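Local coordinates for phosphodiesterase (Candida albicans, PDB 6CPU), which belongs to the cyclic nucleotide phosphodiesterase family, largely helical proteins of the HD superfamily, and carries a bound zinc ion, with magnesium also present in the model, at residues Y213-W218 with V231-L236. Residues are numbered along the deposited sequence; the frame is centred on the assembly and turned at random.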
# COMPACT_ATOMS: atom_id res chain seq x y z
N TYR A 213 -21.07 0.40 0.69
CA TYR A 213 -21.52 1.55 -0.11
C TYR A 213 -20.40 2.52 -0.45
O TYR A 213 -20.41 3.09 -1.55
CB TYR A 213 -22.69 2.29 0.54
CG TYR A 213 -23.98 1.54 0.40
CD1 TYR A 213 -24.41 0.66 1.40
CD2 TYR A 213 -24.76 1.66 -0.75
CE1 TYR A 213 -25.59 -0.06 1.26
CE2 TYR A 213 -25.93 0.95 -0.90
CZ TYR A 213 -26.35 0.10 0.11
OH TYR A 213 -27.52 -0.61 -0.04
N ALA A 214 -19.46 2.75 0.46
CA ALA A 214 -18.25 3.53 0.13
C ALA A 214 -17.50 2.90 -1.05
O ALA A 214 -17.20 3.58 -2.05
CB ALA A 214 -17.34 3.67 1.36
N VAL A 215 -17.22 1.60 -0.97
CA VAL A 215 -16.61 0.88 -2.09
C VAL A 215 -17.44 1.05 -3.38
O VAL A 215 -16.90 1.10 -4.48
CB VAL A 215 -16.42 -0.60 -1.73
CG1 VAL A 215 -16.08 -1.44 -2.95
CG2 VAL A 215 -15.31 -0.75 -0.69
N GLY A 216 -18.75 1.16 -3.21
CA GLY A 216 -19.67 1.40 -4.31
C GLY A 216 -19.61 2.74 -5.01
O GLY A 216 -20.04 2.82 -6.14
N HIS A 217 -19.09 3.78 -4.36
CA HIS A 217 -19.00 5.12 -4.97
C HIS A 217 -17.72 5.33 -5.79
O HIS A 217 -16.63 4.98 -5.33
CB HIS A 217 -19.01 6.20 -3.90
CG HIS A 217 -20.36 6.45 -3.30
ND1 HIS A 217 -20.90 5.64 -2.32
CD2 HIS A 217 -21.26 7.43 -3.53
CE1 HIS A 217 -22.08 6.12 -1.97
NE2 HIS A 217 -22.32 7.20 -2.69
N TRP A 218 -17.85 5.94 -6.97
CA TRP A 218 -16.66 6.42 -7.69
C TRP A 218 -16.01 7.56 -6.92
O TRP A 218 -14.79 7.74 -6.98
CB TRP A 218 -16.99 6.87 -9.13
CG TRP A 218 -15.77 7.40 -9.82
CD1 TRP A 218 -15.52 8.70 -10.15
CD2 TRP A 218 -14.61 6.66 -10.18
NE1 TRP A 218 -14.28 8.80 -10.74
CE2 TRP A 218 -13.70 7.56 -10.77
CE3 TRP A 218 -14.26 5.30 -10.10
CZ2 TRP A 218 -12.46 7.16 -11.26
CZ3 TRP A 218 -13.02 4.91 -10.59
CH2 TRP A 218 -12.14 5.83 -11.17
N VAL A 231 -8.77 -1.79 5.57
CA VAL A 231 -8.55 -3.24 5.57
C VAL A 231 -9.83 -3.94 5.13
O VAL A 231 -9.81 -4.84 4.26
CB VAL A 231 -8.11 -3.74 6.96
CG1 VAL A 231 -8.18 -5.27 7.06
CG2 VAL A 231 -6.70 -3.26 7.26
N TYR A 232 -10.95 -3.55 5.74
CA TYR A 232 -12.22 -4.19 5.39
C TYR A 232 -12.63 -3.91 3.95
O TYR A 232 -13.16 -4.79 3.29
CB TYR A 232 -13.33 -3.79 6.34
CG TYR A 232 -14.51 -4.74 6.24
CD1 TYR A 232 -15.63 -4.41 5.49
CD2 TYR A 232 -14.48 -5.97 6.89
CE1 TYR A 232 -16.71 -5.28 5.39
CE2 TYR A 232 -15.55 -6.85 6.80
CZ TYR A 232 -16.67 -6.50 6.04
OH TYR A 232 -17.74 -7.39 5.94
N CYS A 233 -12.40 -2.69 3.47
CA CYS A 233 -12.63 -2.37 2.07
C CYS A 233 -11.87 -3.30 1.12
O CYS A 233 -12.43 -3.77 0.13
CB CYS A 233 -12.26 -0.92 1.76
SG CYS A 233 -13.33 0.32 2.54
N VAL A 234 -10.61 -3.57 1.42
CA VAL A 234 -9.84 -4.51 0.61
C VAL A 234 -10.49 -5.90 0.64
O VAL A 234 -10.62 -6.54 -0.39
CB VAL A 234 -8.38 -4.61 1.08
CG1 VAL A 234 -7.63 -5.67 0.28
CG2 VAL A 234 -7.67 -3.27 0.92
N TYR A 235 -10.91 -6.34 1.82
CA TYR A 235 -11.57 -7.63 1.95
C TYR A 235 -12.82 -7.70 1.06
O TYR A 235 -13.00 -8.67 0.33
CB TYR A 235 -11.92 -7.93 3.42
CG TYR A 235 -13.03 -8.94 3.57
CD1 TYR A 235 -12.83 -10.28 3.26
CD2 TYR A 235 -14.30 -8.54 3.97
CE1 TYR A 235 -13.86 -11.20 3.37
CE2 TYR A 235 -15.34 -9.46 4.09
CZ TYR A 235 -15.11 -10.78 3.78
OH TYR A 235 -16.16 -11.68 3.90
N LEU A 236 -13.65 -6.67 1.10
CA LEU A 236 -14.86 -6.62 0.27
C LEU A 236 -14.54 -6.81 -1.21
O LEU A 236 -15.16 -7.61 -1.91
CB LEU A 236 -15.60 -5.30 0.47
CG LEU A 236 -16.28 -5.13 1.82
CD1 LEU A 236 -16.79 -3.72 1.99
CD2 LEU A 236 -17.40 -6.15 2.01
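Val-215 reaches Cys-233 and Leu-236 through a single methyl, CG2, and so joins two consecutive helices, 205-216 and 227-242, of the mostly helical phosphodiesterase fold. CG2 lies 3.9 Å from CB of Cys-233 and equally near its SG, so the methyl sits alongside the CB-SG bond. CD1 of Leu-236 is a looser neighbour of the same methyl, at 4.3 Å. Cys-233 and Leu-236 are three residues apart and point to the same face of their helix, and the nearest CA atoms, those of Val-215 and Cys-233, are 6.6 Å apart. Only 124 Å² is buried between the segments, and no hydrogen bond crosses; the contact is apolar and small.

The torsion of Val-215 (chi1 167°) sets CG1 opposite the backbone N and turns CG2 to the cysteine. Helix 276-292 adds a further layer: Phe-287 touches the Val-215 side chain, while Gln-284 and His-288 both hydrogen-bond to Val-215 O. Helix 205-216 itself adds Leu-211 against Cys-233 and Cys-212 against Leu-236.

Beyond this shell lies His-217, whose ring packs edge-to-face with Tyr-310. ND1 of His-217 donates to O of Tyr-213 over 2.7 Å, with the oxygen near the imidazole plane but the nitrogen 44° out of the carbonyl plane.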